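Local coordinates for methylmalonyl-CoA carboxyltransferase 12S subunit (Propionibacterium freudenreichii, PDB 1ON9), which transfers the carboxyl group of methylmalonyl-CoA to the biotin of the 1.3S subunit, as the homohexameric core of transcarboxylase, at the interface of chains A and B. Sequence-based numbering; all coordinates share one arbitrary frame. Chains: chain A/B, Methylmalonyl-CoA carboxyltransferase 12S subunit.

Contact 1: the interface of chains A and B. Residues chain A 348, 351-352, 521; chain B 520, 522-523.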
# COMPACT_ATOMS: atom_id res chain seq x y z
N ASP A 348 29.49 18.88 6.38
CA ASP A 348 29.41 17.42 6.40
C ASP A 348 28.97 16.97 7.78
O ASP A 348 28.10 16.12 7.94
CB ASP A 348 30.78 16.78 6.14
CG ASP A 348 31.20 16.84 4.69
OD1 ASP A 348 30.32 16.94 3.80
OD2 ASP A 348 32.42 16.75 4.45
N ALA A 351 25.27 17.78 8.24
CA ALA A 351 24.44 16.97 7.36
C ALA A 351 24.34 15.51 7.77
O ALA A 351 23.26 14.92 7.71
CB ALA A 351 24.95 17.06 5.89
N GLU A 352 25.46 14.92 8.16
CA GLU A 352 25.42 13.52 8.56
C GLU A 352 24.56 13.34 9.80
O GLU A 352 23.80 12.38 9.89
CB GLU A 352 26.82 12.98 8.84
CG GLU A 352 26.81 11.53 9.28
CD GLU A 352 28.18 11.02 9.71
OE1 GLU A 352 28.77 11.62 10.63
OE2 GLU A 352 28.66 10.02 9.12
N PHE A 521 21.53 12.99 -2.81
CA PHE A 521 22.29 13.66 -1.76
C PHE A 521 23.62 14.13 -2.35
O PHE A 521 24.33 13.37 -2.99
CB PHE A 521 22.54 12.69 -0.61
CG PHE A 521 23.19 13.32 0.57
CD1 PHE A 521 24.41 12.88 1.04
CD2 PHE A 521 22.56 14.36 1.24
CE1 PHE A 521 25.00 13.46 2.15
CE2 PHE A 521 23.15 14.94 2.36
CZ PHE A 521 24.37 14.48 2.81
N ASN B 520 22.04 5.94 5.58
CA ASN B 520 22.96 6.98 6.06
C ASN B 520 24.06 7.13 5.02
O ASN B 520 25.13 6.54 5.16
CB ASN B 520 23.56 6.51 7.39
CG ASN B 520 24.44 7.57 8.06
OD1 ASN B 520 24.95 8.48 7.41
ND2 ASN B 520 24.63 7.45 9.38
N PRO B 522 27.20 8.28 3.40
CA PRO B 522 28.42 8.91 3.94
C PRO B 522 28.58 10.33 3.42
O PRO B 522 28.22 10.63 2.28
CB PRO B 522 29.53 8.00 3.41
CG PRO B 522 28.85 6.67 3.34
CD PRO B 522 27.53 7.02 2.72
N CYS B 523 29.10 11.21 4.27
CA CYS B 523 29.31 12.60 3.87
C CYS B 523 30.78 12.88 3.63
O CYS B 523 31.09 13.44 2.56
CB CYS B 523 28.78 13.55 4.93
SG CYS B 523 27.00 13.56 5.03
OXT CYS B 523 31.59 12.56 4.52
O HOH W 1 29.99 9.71 6.74
O HOH W 2 27.57 8.26 7.12
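B:Cys523 reaches A:Phe521 and helix 344-359 of chain A with its SG anti to its own carbonyl carbon (chi1 -70°), while the torsion of A:Phe521, with CG anti to the backbone N, presents the CE1–CZ edge of the ring to that sulfur. The thiol sulfur lies at the edge of the ring, in its plane, and not over a face: SG is 3.5 Å from CE1 of A:Phe521 and nearly as close to CZ. Behind it stands the helix, where SG packs 3.9 Å from CB of A:Glu352 and more loosely against the methyl of A:Ala351. The sulfur is thus wedged between an aromatic edge and a helix surface of the partner chain. One turn earlier, CB of A:Asp348 comes 4.0 Å from CB of B:Cys523. The carboxylate of A:Asp348 also faces the C-terminal carboxylate of B:Cys523, with OD1 3.8 Å from O; if both are ionised, their proximity would probably be unfavourable unless nearby groups or solvent offset it.

Two waters form a polar link across the patch. The carboxylate oxygen OE2 of A:Glu352 binds both, and they also bond each other; water 1 accepts the backbone N-H of B:Cys523 at 3.0 Å in a fairly straight bond (160° at H), and water 2 lies 2.6 Å from the amide oxygen OD1 of B:Asn520. The carboxylate and amide planes are nearly perpendicular, 83° apart, and CG of A:Glu352 touches OD1 of B:Asn520 directly at 4.0 Å.

In the fold, the extreme C-terminal tail of chain B lies against helix 344-359 and the tail of chain A, within the two-fold interface of the homohexamer.

Contact 2: the interface of chains A and B. Residues chain A 412-413, 437-438; chain B 142, 147-148, 150-151.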
# COMPACT_ATOMS: atom_id res chain seq x y z
N GLY A 412 22.54 35.16 5.26
CA GLY A 412 22.44 34.50 3.98
C GLY A 412 22.20 33.01 3.97
O GLY A 412 21.48 32.48 4.81
N GLY A 413 22.81 32.34 3.01
CA GLY A 413 22.65 30.90 2.90
C GLY A 413 23.01 30.11 4.13
O GLY A 413 22.51 29.00 4.31
N ALA A 437 19.46 38.03 8.18
CA ALA A 437 19.67 39.03 7.15
C ALA A 437 20.27 38.46 5.88
O ALA A 437 21.01 37.48 5.92
CB ALA A 437 20.60 40.11 7.69
N VAL A 438 19.95 39.10 4.76
CA VAL A 438 20.49 38.67 3.48
C VAL A 438 21.87 39.32 3.34
O VAL A 438 22.69 38.89 2.51
CB VAL A 438 19.57 39.09 2.32
CG1 VAL A 438 19.76 40.56 1.99
CG2 VAL A 438 19.83 38.19 1.12
N ALA B 142 21.79 38.01 -4.48
CA ALA B 142 20.58 38.36 -3.77
C ALA B 142 20.16 39.76 -4.16
O ALA B 142 20.98 40.55 -4.65
CB ALA B 142 20.83 38.29 -2.26
N GLY B 147 15.98 42.67 1.22
CA GLY B 147 16.40 42.05 2.47
C GLY B 147 16.06 40.58 2.65
O GLY B 147 16.33 39.75 1.78
N ILE B 148 15.47 40.27 3.80
CA ILE B 148 15.15 38.89 4.11
C ILE B 148 14.11 38.25 3.19
O ILE B 148 13.93 37.04 3.22
CB ILE B 148 14.74 38.73 5.60
CG1 ILE B 148 13.49 39.56 5.91
CG2 ILE B 148 15.90 39.18 6.51
CD1 ILE B 148 13.02 39.42 7.37
N SER B 150 14.34 38.39 -0.07
CA SER B 150 15.17 37.76 -1.09
C SER B 150 15.76 36.47 -0.50
O SER B 150 15.85 35.44 -1.16
CB SER B 150 16.30 38.69 -1.51
OG SER B 150 17.15 38.07 -2.46
N LEU B 151 16.18 36.56 0.76
CA LEU B 151 16.76 35.44 1.49
C LEU B 151 15.79 34.27 1.58
O LEU B 151 16.15 33.13 1.30
CB LEU B 151 17.15 35.89 2.90
CG LEU B 151 17.81 34.88 3.82
CD1 LEU B 151 19.10 34.39 3.20
CD2 LEU B 151 18.08 35.54 5.16
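A:Val438 and B:Leu151 pass each other in nearly opposite directions where two carboxyltransferase-family subunits meet, with CB of B:Leu151 4.0 Å from CG2 of A:Val438; the valine follows strand 435-437 and the leucine lies on helix 147-164. The valine points its branches at different parts of chain B. With CG2 anti to the backbone N and CG1 set between the N and the carbonyl carbon (chi1 79°), CG2 meets the methyl CB of B:Ala142 at 3.5 Å, whereas CG1 rests on CA of B:Gly147 at 3.7 Å. Between them, CB faces the carbonyl oxygen of B:Gly147 in the first turn of the helix. The valine therefore bridges the loop residue B:Ala142 and the helix start. Cutting this valine back to alanine removes both CG methyls and is likely to leave the B:Ala142 methyl and CA of B:Gly147 without their apolar partners, opening a gap beside B:Leu151.

B:Leu151 extends past the valine towards the chain A backbone, its CG anti to the backbone N (chi1 -179°), and its fork divides between two segments. CD1 lies 3.4 Å from CA of A:Gly412, the first residue of helix 412-417, a spot where the glycine has no side chain to intervene. CD2 turns instead to the peptide after A:Ala437, 3.6 Å from its carbonyl O. On the same A:Ala437, the CG2 methyl of B:Ile148 lies 3.8 Å from CA.

Contact 1 and contact 2 belong to one two-fold interface of the homohexamer, with their C-alpha centres about 26 Å apart. They share no residue or secondary-structure element: contact 1 sets the C-terminal tail of chain B against helix 344-359 and the tail of chain A, whereas contact 2 sets helix 147-164 and the B:Ala142 loop against strand 435-437, the loop that follows it and helix 412-417 of chain A. Two distant stretches of chain B therefore grip separate elements of chain A, and the symmetry repeats both with the chains exchanged. Such spaced anchoring is likely to fix the subunits' relative orientation.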